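PDB 6HUN: ribulose bisphosphate carboxylase, which probably adds carbon dioxide and water to ribulose 1,5-bisphosphate to give two molecules of 3-phosphoglycerate, in an archaeal pathway of AMP degradation. Local coordinates for residues V107-F118 with V140-F150; V324-P332 with V344-R352. All coordinates share one frame; numbering follows the deposited sequence.

Interaction 1: residues V107-F118 with V140-F150; sequences VELFEEGSIPNF and VYFPPSYLETF
With CG anti to the backbone N (chi1 -178°), the ring of Y146 is carried away from its short helix 144-147 and reaches across to 107-118, its OH ending between F110 CB and F118 CB. F118 has its CG placed the same way (chi1 165°), which sends its ring toward strand 132-141 and F142. F110 CD2 lies over one face of the Y146 ring, the two rings meeting obliquely, and F110 CB sits 3.5 Å from Y146 CE1. The phenol oxygen lies against both CB atoms, with F118 CB 3.4 Å from Y146 OH. It donates to a water whose oxygen is 2.6 Å from Y146 OH and which gives its own protons to E111 O and S114 O, so one water ties the phenol to two carbonyls of the loop. F142 turns its edge to the face of F118 in an offset edge-to-face pair, F142 CE1 to F118 CE1 3.5 Å, while V140 CG2 meets the rim of the F118 ring.

All this belongs to the N-terminal domain of the Rubisco large chain, where the loop ahead of helix 115-122 is pinned to the end of strand 132-141 and the short helix 144-147 with the turn that follows. S114 N-caps helix 115-122, its OG accepting from N117 N. The type II turn from E111 to S114 brings G113 N to T149 OG1 at 2.8 Å, a bent bond of 141°; T149 OG1 in turn donates to Y146 O. G113 CA rests over the face of the F150 ring, 3.9 Å from its centroid, as a CH-pi contact, and I115 CD1 reaches F150 CE1. At the far end V107 CG2 presses tightly on P143 CG at 3.5 Å. E111 points away from 140-150 into the dimer interface, where its OE2 makes a salt bridge to R254 of the second subunit.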
loop_
_atom_site.group_PDB
_atom_site.type_symbol
_atom_site.label_atom_id
_atom_site.label_comp_id
_atom_site.label_asym_id
_atom_site.label_seq_id
_atom_site.Cartn_x
_atom_site.Cartn_y
_atom_site.Cartn_z
ATOM N N VAL A 107 -23.183 -5.087 5.353
ATOM C CA VAL A 107 -22.219 -5.940 4.638
ATOM C C VAL A 107 -22.380 -5.843 3.122
ATOM O O VAL A 107 -21.433 -6.113 2.370
ATOM C CB VAL A 107 -22.321 -7.409 5.108
ATOM C CG1 VAL A 107 -21.423 -8.302 4.285
ATOM C CG2 VAL A 107 -21.859 -7.552 6.534
ATOM N N GLU A 108 -23.550 -5.433 2.645
ATOM C CA GLU A 108 -23.767 -5.254 1.214
ATOM C C GLU A 108 -22.914 -4.134 0.616
ATOM O O GLU A 108 -22.863 -4.005 -0.613
ATOM C CB GLU A 108 -25.258 -4.976 0.952
ATOM C CG GLU A 108 -26.181 -6.133 1.288
ATOM C CD GLU A 108 -26.435 -6.314 2.786
ATOM O OE1 GLU A 108 -26.984 -7.386 3.161
ATOM O OE2 GLU A 108 -26.090 -5.408 3.590
ATOM N N LEU A 109 -22.249 -3.320 1.440
ATOM C CA LEU A 109 -21.315 -2.343 0.868
ATOM C C LEU A 109 -20.096 -3.001 0.224
ATOM O O LEU A 109 -19.394 -2.350 -0.576
ATOM C CB LEU A 109 -20.826 -1.383 1.949
ATOM C CG LEU A 109 -21.719 -0.270 2.488
ATOM C CD1 LEU A 109 -21.041 0.398 3.662
ATOM C CD2 LEU A 109 -22.060 0.773 1.376
ATOM N N PHE A 110 -19.732 -4.221 0.648
ATOM C CA PHE A 110 -18.413 -4.788 0.341
ATOM C C PHE A 110 -18.523 -5.891 -0.716
ATOM O O PHE A 110 -19.458 -6.694 -0.688
ATOM C CB PHE A 110 -17.768 -5.304 1.647
ATOM C CG PHE A 110 -17.714 -4.227 2.729
ATOM C CD1 PHE A 110 -16.771 -3.198 2.652
ATOM C CD2 PHE A 110 -18.608 -4.233 3.802
ATOM C CE1 PHE A 110 -16.717 -2.203 3.626
ATOM C CE2 PHE A 110 -18.584 -3.251 4.766
ATOM C CZ PHE A 110 -17.627 -2.244 4.710
ATOM N N GLU A 111 -17.577 -5.928 -1.660
ATOM C CA GLU A 111 -17.529 -7.045 -2.589
ATOM C C GLU A 111 -16.966 -8.273 -1.878
ATOM O O GLU A 111 -15.969 -8.188 -1.139
ATOM C CB GLU A 111 -16.679 -6.733 -3.810
ATOM C CG GLU A 111 -16.745 -7.905 -4.819
ATOM C CD GLU A 111 -15.880 -7.713 -6.073
ATOM O OE1 GLU A 111 -15.604 -6.573 -6.459
ATOM O OE2 GLU A 111 -15.534 -8.743 -6.716
ATOM N N GLU A 112 -17.578 -9.431 -2.136
ATOM C CA GLU A 112 -17.140 -10.651 -1.468
ATOM C C GLU A 112 -15.681 -10.936 -1.746
ATOM O O GLU A 112 -15.258 -10.960 -2.901
ATOM C CB GLU A 112 -17.939 -11.860 -2.016
ATOM C CG GLU A 112 -19.370 -11.830 -1.772
ATOM C CD GLU A 112 -20.218 -11.120 -2.871
ATOM O OE1 GLU A 112 -21.339 -11.654 -3.110
ATOM O OE2 GLU A 112 -19.825 -10.031 -3.425
ATOM N N GLY A 113 -14.952 -11.338 -0.697
ATOM C CA GLY A 113 -13.584 -11.804 -0.859
ATOM C C GLY A 113 -12.572 -10.794 -1.376
ATOM O O GLY A 113 -11.515 -11.207 -1.862
ATOM N N SER A 114 -12.860 -9.485 -1.350
ATOM C CA SER A 114 -11.951 -8.501 -1.982
ATOM C C SER A 114 -11.315 -7.601 -0.928
ATOM O O SER A 114 -11.946 -6.634 -0.496
ATOM C CB SER A 114 -12.701 -7.646 -2.999
ATOM O OG SER A 114 -11.833 -6.612 -3.527
ATOM N N ILE A 115 -10.030 -7.785 -0.580
ATOM C CA ILE A 115 -9.376 -6.822 0.307
ATOM C C ILE A 115 -9.269 -5.455 -0.359
ATOM O O ILE A 115 -9.449 -4.431 0.335
ATOM C CB ILE A 115 -8.017 -7.365 0.777
ATOM C CG1 ILE A 115 -8.178 -8.700 1.511
ATOM C CG2 ILE A 115 -7.322 -6.313 1.655
ATOM C CD1 ILE A 115 -8.777 -8.554 2.902
ATOM N N PRO A 116 -8.942 -5.341 -1.649
ATOM C CA PRO A 116 -8.912 -4.013 -2.259
ATOM C C PRO A 116 -10.209 -3.258 -2.108
ATOM O O PRO A 116 -10.164 -2.039 -1.868
ATOM C CB PRO A 116 -8.606 -4.310 -3.736
ATOM C CG PRO A 116 -7.735 -5.573 -3.623
ATOM C CD PRO A 116 -8.475 -6.377 -2.597
ATOM N N ASN A 117 -11.343 -3.915 -2.271
ATOM C CA ASN A 117 -12.585 -3.121 -2.186
ATOM C C ASN A 117 -12.833 -2.697 -0.737
ATOM O O ASN A 117 -13.280 -1.582 -0.473
ATOM C CB ASN A 117 -13.768 -3.912 -2.697
ATOM C CG ASN A 117 -15.072 -3.122 -2.599
ATOM O OD1 ASN A 117 -16.025 -3.566 -1.935
ATOM N ND2 ASN A 117 -15.136 -1.980 -3.300
ATOM N N PHE A 118 -12.511 -3.570 0.206
ATOM C CA PHE A 118 -12.633 -3.212 1.619
ATOM C C PHE A 118 -11.793 -2.011 1.935
ATOM O O PHE A 118 -12.272 -1.014 2.506
ATOM C CB PHE A 118 -12.207 -4.406 2.529
ATOM C CG PHE A 118 -11.981 -3.974 3.942
ATOM C CD1 PHE A 118 -13.079 -3.855 4.784
ATOM C CD2 PHE A 118 -10.725 -3.607 4.392
ATOM C CE1 PHE A 118 -12.915 -3.404 6.064
ATOM C CE2 PHE A 118 -10.538 -3.140 5.698
ATOM C CZ PHE A 118 -11.653 -3.018 6.517
ATOM N N VAL A 140 -11.389 -3.483 13.008
ATOM C CA VAL A 140 -12.627 -3.676 12.239
ATOM C C VAL A 140 -13.094 -5.054 12.590
ATOM O O VAL A 140 -12.294 -5.994 12.551
ATOM C CB VAL A 140 -12.413 -3.546 10.713
ATOM C CG1 VAL A 140 -13.732 -3.826 9.970
ATOM C CG2 VAL A 140 -11.972 -2.118 10.362
ATOM N N TYR A 141 -14.387 -5.148 12.946
ATOM C CA TYR A 141 -15.040 -6.409 13.234
ATOM C C TYR A 141 -15.668 -6.879 11.941
ATOM O O TYR A 141 -16.423 -6.119 11.301
ATOM C CB TYR A 141 -16.125 -6.218 14.281
ATOM C CG TYR A 141 -17.179 -7.333 14.204
ATOM C CD1 TYR A 141 -16.894 -8.578 14.720
ATOM C CD2 TYR A 141 -18.398 -7.136 13.581
ATOM C CE1 TYR A 141 -17.845 -9.640 14.688
ATOM C CE2 TYR A 141 -19.389 -8.216 13.510
ATOM C CZ TYR A 141 -19.061 -9.447 14.068
ATOM O OH TYR A 141 -19.932 -10.518 14.045
ATOM N N PHE A 142 -15.351 -8.116 11.558
ATOM C CA PHE A 142 -15.888 -8.727 10.352
ATOM C C PHE A 142 -16.937 -9.753 10.756
ATOM O O PHE A 142 -16.597 -10.684 11.497
ATOM C CB PHE A 142 -14.790 -9.388 9.536
ATOM C CG PHE A 142 -13.793 -8.401 9.014
ATOM C CD1 PHE A 142 -14.144 -7.577 7.965
ATOM C CD2 PHE A 142 -12.593 -8.232 9.621
ATOM C CE1 PHE A 142 -13.240 -6.620 7.484
ATOM C CE2 PHE A 142 -11.661 -7.292 9.118
ATOM C CZ PHE A 142 -12.010 -6.495 8.076
ATOM N N PRO A 143 -18.189 -9.633 10.314
ATOM C CA PRO A 143 -19.213 -10.681 10.677
ATOM C C PRO A 143 -18.990 -11.959 9.898
ATOM O O PRO A 143 -18.362 -11.950 8.833
ATOM C CB PRO A 143 -20.544 -10.031 10.295
ATOM C CG PRO A 143 -20.226 -9.081 9.215
ATOM C CD PRO A 143 -18.787 -8.548 9.503
ATOM N N PRO A 144 -19.538 -13.100 10.384
ATOM C CA PRO A 144 -19.240 -14.385 9.750
ATOM C C PRO A 144 -19.533 -14.427 8.269
ATOM O O PRO A 144 -18.808 -15.084 7.531
ATOM C CB PRO A 144 -20.156 -15.377 10.525
ATOM C CG PRO A 144 -20.329 -14.763 11.839
ATOM C CD PRO A 144 -20.263 -13.249 11.653
ATOM N N SER A 145 -20.609 -13.799 7.810
ATOM C CA SER A 145 -21.012 -13.964 6.420
ATOM C C SER A 145 -20.054 -13.241 5.493
ATOM O O SER A 145 -19.882 -13.623 4.331
ATOM C CB SER A 145 -22.434 -13.448 6.236
ATOM O OG SER A 145 -22.462 -12.087 6.640
ATOM N N TYR A 146 -19.407 -12.208 6.000
ATOM C CA TYR A 146 -18.411 -11.542 5.197
ATOM C C TYR A 146 -17.039 -12.185 5.388
ATOM O O TYR A 146 -16.303 -12.388 4.409
ATOM C CB TYR A 146 -18.419 -10.079 5.592
ATOM C CG TYR A 146 -17.451 -9.195 4.794
ATOM C CD1 TYR A 146 -17.408 -9.215 3.401
ATOM C CD2 TYR A 146 -16.598 -8.362 5.460
ATOM C CE1 TYR A 146 -16.503 -8.373 2.686
ATOM C CE2 TYR A 146 -15.696 -7.532 4.766
ATOM C CZ TYR A 146 -15.660 -7.538 3.409
ATOM O OH TYR A 146 -14.741 -6.690 2.811
ATOM N N LEU A 147 -16.700 -12.519 6.643
ATOM C CA LEU A 147 -15.393 -13.103 6.942
ATOM C C LEU A 147 -15.199 -14.406 6.175
ATOM O O LEU A 147 -14.125 -14.660 5.634
ATOM C CB LEU A 147 -15.242 -13.312 8.454
ATOM C CG LEU A 147 -13.917 -13.866 8.951
ATOM C CD1 LEU A 147 -12.802 -12.869 8.604
ATOM C CD2 LEU A 147 -13.900 -14.102 10.435
ATOM N N GLU A 148 -16.261 -15.214 6.042
ATOM C CA GLU A 148 -16.067 -16.463 5.321
ATOM C C GLU A 148 -15.928 -16.306 3.812
ATOM O O GLU A 148 -15.694 -17.315 3.146
ATOM C CB GLU A 148 -17.220 -17.440 5.650
ATOM C CG GLU A 148 -18.599 -17.031 5.139
ATOM C CD GLU A 148 -19.723 -17.968 5.674
ATOM O OE1 GLU A 148 -19.542 -18.594 6.750
ATOM O OE2 GLU A 148 -20.784 -18.095 5.012
ATOM N N THR A 149 -16.033 -15.104 3.207
ATOM C CA THR A 149 -15.714 -15.003 1.794
ATOM C C THR A 149 -14.209 -14.953 1.527
ATOM O O THR A 149 -13.785 -14.920 0.360
ATOM C CB THR A 149 -16.431 -13.774 1.188
ATOM O OG1 THR A 149 -15.896 -12.536 1.688
ATOM C CG2 THR A 149 -17.914 -13.836 1.522
ATOM N N PHE A 150 -13.386 -14.924 2.588
ATOM C CA PHE A 150 -11.946 -14.886 2.490
ATOM C C PHE A 150 -11.377 -16.266 2.839
ATOM O O PHE A 150 -11.996 -17.015 3.612
ATOM C CB PHE A 150 -11.393 -13.840 3.453
ATOM C CG PHE A 150 -11.822 -12.458 3.102
ATOM C CD1 PHE A 150 -11.031 -11.692 2.225
ATOM C CD2 PHE A 150 -12.971 -11.912 3.635
ATOM C CE1 PHE A 150 -11.423 -10.404 1.831
ATOM C CE2 PHE A 150 -13.381 -10.592 3.248
ATOM C CZ PHE A 150 -12.588 -9.840 2.369
HETATM O O HOH W 1 -14.629 -6.333 0.283
#

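Interaction 2: residues V324-P332 with V344-R352; sequences VDHVHVGTP and VLEHTRIVR
V329 and H347 lie alongside each other, heading opposite ways, V329 CB to H347 CB 3.7 Å. The one hydrogen bond between 324-332 and 344-352 joins the same two residues. The imidazole meets the backbone of V329 with its edge: H347 ND1 donates to V329 O at 2.8 Å. The bond is nearly straight at 172°, and the acceptor lies in the ring plane. Seen from the carbonyl, the donor is tilted well off its plane. Because CG of H347 is anti to the carbonyl carbon (chi1 -65°), the ring runs back along the helix surface to the loop while its CB stays against V329. Cut back to an alanine, H347 would keep its CB against V329, but V329 O would probably lose its N-H donor and the loop at the strand's end its tie to the helix.

The V329 side chain meets T348 at about a right angle, V329 CG2 to T348 CG2 at 3.9 Å. T348 OG1 is turned back to its own helix and donates to L345 O, leaving the methyl for V329. Farther down, V327 and V351 meet through their CG1 atoms at 4.1 Å. At the other end both methyls of V344 lie against the loop: V344 CG1 is 3.4 Å from G330 O, a buried carbonyl with no polar partner in the model, and also touches P332 CB, though P332 is poorly ordered. G330 N donates to H328 ND1, which is likely to limit rotation of the H328 ring; H328 is predicted to bind substrate, and its NE2 is bonded to S381.

Here barrel strand 326-328 packs on helix 339-352, its partner in a beta-alpha unit of the TIM barrel. Strand 377-380 lies beside V329 through P378, with helix 312-322 against H347 and V351 and helix 389-396 against V329 and T348.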
loop_
_atom_site.group_PDB
_atom_site.type_symbol
_atom_site.label_atom_id
_atom_site.label_comp_id
_atom_site.label_asym_id
_atom_site.label_seq_id
_atom_site.Cartn_x
_atom_site.Cartn_y
_atom_site.Cartn_z
ATOM N N VAL A 324 -1.935 -15.099 4.577
ATOM C CA VAL A 324 -0.570 -15.473 4.983
ATOM C C VAL A 324 -0.634 -16.616 5.987
ATOM O O VAL A 324 -1.613 -16.780 6.736
ATOM C CB VAL A 324 0.216 -14.267 5.543
ATOM C CG1 VAL A 324 0.124 -13.042 4.527
ATOM C CG2 VAL A 324 -0.301 -13.880 6.869
ATOM N N ASP A 325 0.413 -17.447 5.986
ATOM C CA ASP A 325 0.569 -18.447 7.038
ATOM C C ASP A 325 1.493 -17.982 8.146
ATOM O O ASP A 325 1.480 -18.571 9.248
ATOM C CB ASP A 325 1.141 -19.728 6.479
ATOM C CG ASP A 325 0.207 -20.360 5.454
ATOM O OD1 ASP A 325 -0.813 -20.906 5.882
ATOM O OD2 ASP A 325 0.466 -20.193 4.253
ATOM N N HIS A 326 2.320 -16.958 7.883
ATOM C CA HIS A 326 3.218 -16.413 8.884
ATOM C C HIS A 326 3.205 -14.890 8.762
ATOM O O HIS A 326 3.146 -14.356 7.658
ATOM C CB HIS A 326 4.706 -16.779 8.735
ATOM C CG HIS A 326 5.025 -18.160 8.276
ATOM N ND1 HIS A 326 6.209 -18.432 7.622
ATOM C CD2 HIS A 326 4.405 -19.349 8.449
ATOM C CE1 HIS A 326 6.305 -19.741 7.411
ATOM N NE2 HIS A 326 5.219 -20.318 7.895
ATOM N N VAL A 327 3.340 -14.181 9.883
ATOM C CA VAL A 327 3.396 -12.701 9.749
ATOM C C VAL A 327 4.134 -12.125 10.955
ATOM O O VAL A 327 4.046 -12.638 12.077
ATOM C CB VAL A 327 1.987 -12.070 9.594
ATOM C CG1 VAL A 327 1.267 -12.005 10.913
ATOM C CG2 VAL A 327 2.124 -10.563 9.059
ATOM N N HIS A 328 4.893 -11.071 10.723
ATOM C CA HIS A 328 5.686 -10.505 11.809
ATOM C C HIS A 328 4.770 -9.611 12.653
ATOM O O HIS A 328 4.031 -8.788 12.103
ATOM C CB HIS A 328 6.840 -9.698 11.202
ATOM C CG HIS A 328 7.944 -9.388 12.147
ATOM N ND1 HIS A 328 7.776 -8.593 13.256
ATOM C CD2 HIS A 328 9.249 -9.753 12.137
ATOM C CE1 HIS A 328 8.923 -8.490 13.909
ATOM N NE2 HIS A 328 9.836 -9.179 13.246
ATOM N N VAL A 329 4.837 -9.769 13.963
ATOM C CA VAL A 329 3.984 -9.056 14.904
ATOM C C VAL A 329 4.722 -7.951 15.631
ATOM O O VAL A 329 4.151 -7.328 16.560
ATOM C CB VAL A 329 3.373 -10.022 15.948
ATOM C CG1 VAL A 329 2.385 -10.924 15.284
ATOM C CG2 VAL A 329 4.429 -10.852 16.640
ATOM N N GLY A 330 5.974 -7.711 15.294
ATOM C CA GLY A 330 6.697 -6.689 16.028
ATOM C C GLY A 330 7.209 -7.189 17.361
ATOM O O GLY A 330 6.861 -8.265 17.838
ATOM N N THR A 331 8.058 -6.337 18.002
ATOM C CA THR A 331 9.104 -6.809 18.901
ATOM C C THR A 331 8.728 -6.662 20.381
ATOM O O THR A 331 8.380 -5.546 20.820
ATOM C CB THR A 331 10.375 -6.032 18.590
ATOM O OG1 THR A 331 10.055 -4.633 18.584
ATOM C CG2 THR A 331 10.866 -6.401 17.187
ATOM N N PRO A 332 8.816 -7.750 21.191
ATOM C CA PRO A 332 8.404 -7.838 22.609
ATOM C C PRO A 332 9.531 -7.662 23.628
ATOM O O PRO A 332 9.279 -7.712 24.840
ATOM C CB PRO A 332 7.852 -9.261 22.710
ATOM C CG PRO A 332 8.740 -10.040 21.756
ATOM C CD PRO A 332 9.139 -9.083 20.635
ATOM N N VAL A 344 2.150 -5.985 21.321
ATOM C CA VAL A 344 2.690 -7.148 20.619
ATOM C C VAL A 344 1.930 -8.396 21.034
ATOM O O VAL A 344 1.696 -9.306 20.206
ATOM C CB VAL A 344 4.203 -7.304 20.872
ATOM C CG1 VAL A 344 4.719 -8.693 20.383
ATOM C CG2 VAL A 344 4.944 -6.175 20.173
ATOM N N LEU A 345 1.528 -8.458 22.314
ATOM C CA LEU A 345 0.772 -9.624 22.787
ATOM C C LEU A 345 -0.628 -9.651 22.182
ATOM O O LEU A 345 -1.146 -10.725 21.865
ATOM C CB LEU A 345 0.697 -9.678 24.326
ATOM C CG LEU A 345 1.817 -10.432 25.051
ATOM C CD1 LEU A 345 3.177 -10.131 24.407
ATOM C CD2 LEU A 345 1.849 -10.056 26.531
ATOM N N GLU A 346 -1.256 -8.480 21.984
ATOM C CA GLU A 346 -2.545 -8.449 21.291
ATOM C C GLU A 346 -2.406 -8.857 19.826
ATOM O O GLU A 346 -3.280 -9.561 19.292
ATOM C CB GLU A 346 -3.189 -7.045 21.440
ATOM C CG GLU A 346 -3.604 -6.802 22.912
ATOM C CD GLU A 346 -4.484 -7.942 23.537
ATOM O OE1 GLU A 346 -5.648 -8.066 23.121
ATOM O OE2 GLU A 346 -4.048 -8.726 24.447
ATOM N N HIS A 347 -1.320 -8.430 19.156
ATOM C CA HIS A 347 -1.036 -8.885 17.784
ATOM C C HIS A 347 -0.949 -10.403 17.689
ATOM O O HIS A 347 -1.441 -11.000 16.725
ATOM C CB HIS A 347 0.287 -8.372 17.268
ATOM C CG HIS A 347 0.368 -6.892 17.104
ATOM N ND1 HIS A 347 1.558 -6.256 16.816
ATOM C CD2 HIS A 347 -0.579 -5.925 17.203
ATOM C CE1 HIS A 347 1.334 -4.952 16.740
ATOM N NE2 HIS A 347 0.049 -4.724 16.977
ATOM N N THR A 348 -0.202 -11.023 18.599
ATOM C CA THR A 348 -0.112 -12.493 18.546
ATOM C C THR A 348 -1.476 -13.111 18.802
ATOM O O THR A 348 -1.861 -14.080 18.135
ATOM C CB THR A 348 0.897 -13.054 19.586
ATOM O OG1 THR A 348 0.338 -12.958 20.897
ATOM C CG2 THR A 348 2.243 -12.317 19.511
ATOM N N ARG A 349 -2.257 -12.526 19.723
ATOM C CA ARG A 349 -3.568 -13.117 19.970
ATOM C C ARG A 349 -4.462 -13.013 18.756
ATOM O O ARG A 349 -5.151 -13.976 18.411
ATOM C CB ARG A 349 -4.280 -12.476 21.174
ATOM C CG ARG A 349 -3.701 -12.791 22.533
ATOM C CD ARG A 349 -4.489 -12.009 23.617
ATOM N NE ARG A 349 -5.862 -12.512 23.682
ATOM C CZ ARG A 349 -6.966 -11.778 23.859
ATOM N NH1 ARG A 349 -8.149 -12.393 23.885
ATOM N NH2 ARG A 349 -6.903 -10.454 24.019
ATOM N N ILE A 350 -4.458 -11.868 18.073
ATOM C CA ILE A 350 -5.408 -11.747 16.962
ATOM C C ILE A 350 -5.030 -12.653 15.770
ATOM O O ILE A 350 -5.910 -13.082 15.023
ATOM C CB ILE A 350 -5.570 -10.277 16.523
ATOM C CG1 ILE A 350 -6.825 -10.128 15.600
ATOM C CG2 ILE A 350 -4.292 -9.713 15.761
ATOM C CD1 ILE A 350 -8.161 -10.478 16.342
ATOM N N VAL A 351 -3.753 -12.978 15.565
ATOM C CA VAL A 351 -3.406 -13.855 14.447
ATOM C C VAL A 351 -3.455 -15.337 14.812
ATOM O O VAL A 351 -3.571 -16.182 13.899
ATOM C CB VAL A 351 -2.028 -13.504 13.825
ATOM C CG1 VAL A 351 -1.972 -12.000 13.429
ATOM C CG2 VAL A 351 -0.871 -13.818 14.786
ATOM N N ARG A 352 -3.396 -15.704 16.124
ATOM C CA ARG A 352 -3.365 -17.127 16.461
ATOM C C ARG A 352 -4.693 -17.654 16.971
ATOM O O ARG A 352 -4.916 -18.864 16.905
ATOM C CB ARG A 352 -2.325 -17.432 17.549
ATOM C CG ARG A 352 -0.925 -17.205 17.079
ATOM C CD ARG A 352 -0.034 -18.031 18.062
ATOM N NE ARG A 352 -0.132 -17.559 19.449
ATOM C CZ ARG A 352 0.927 -17.421 20.255
ATOM N NH1 ARG A 352 2.136 -17.650 19.779
ATOM N NH2 ARG A 352 0.801 -16.998 21.507
#

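Both contacts are largely buried, but they hold different parts of the fold: interaction 1 binds a loop and helix start to a strand end and the short helix 144-147 with its following turn, inside the N-terminal domain, interaction 2 a barrel strand to its following helix in the catalytic domain. Interaction 1 is the larger, 571 against 335 Å², and is dominated by aromatic rings with a bridging water; interaction 2 relies on valine methyls and a single imidazole bond. The first borders the second subunit through 107-118 and lies away from the predicted active site, whereas the second touches no other chain and carries a predicted substrate-binding histidine. Helix 312-322 packs against both, and their nearest atoms are about 7 Å apart.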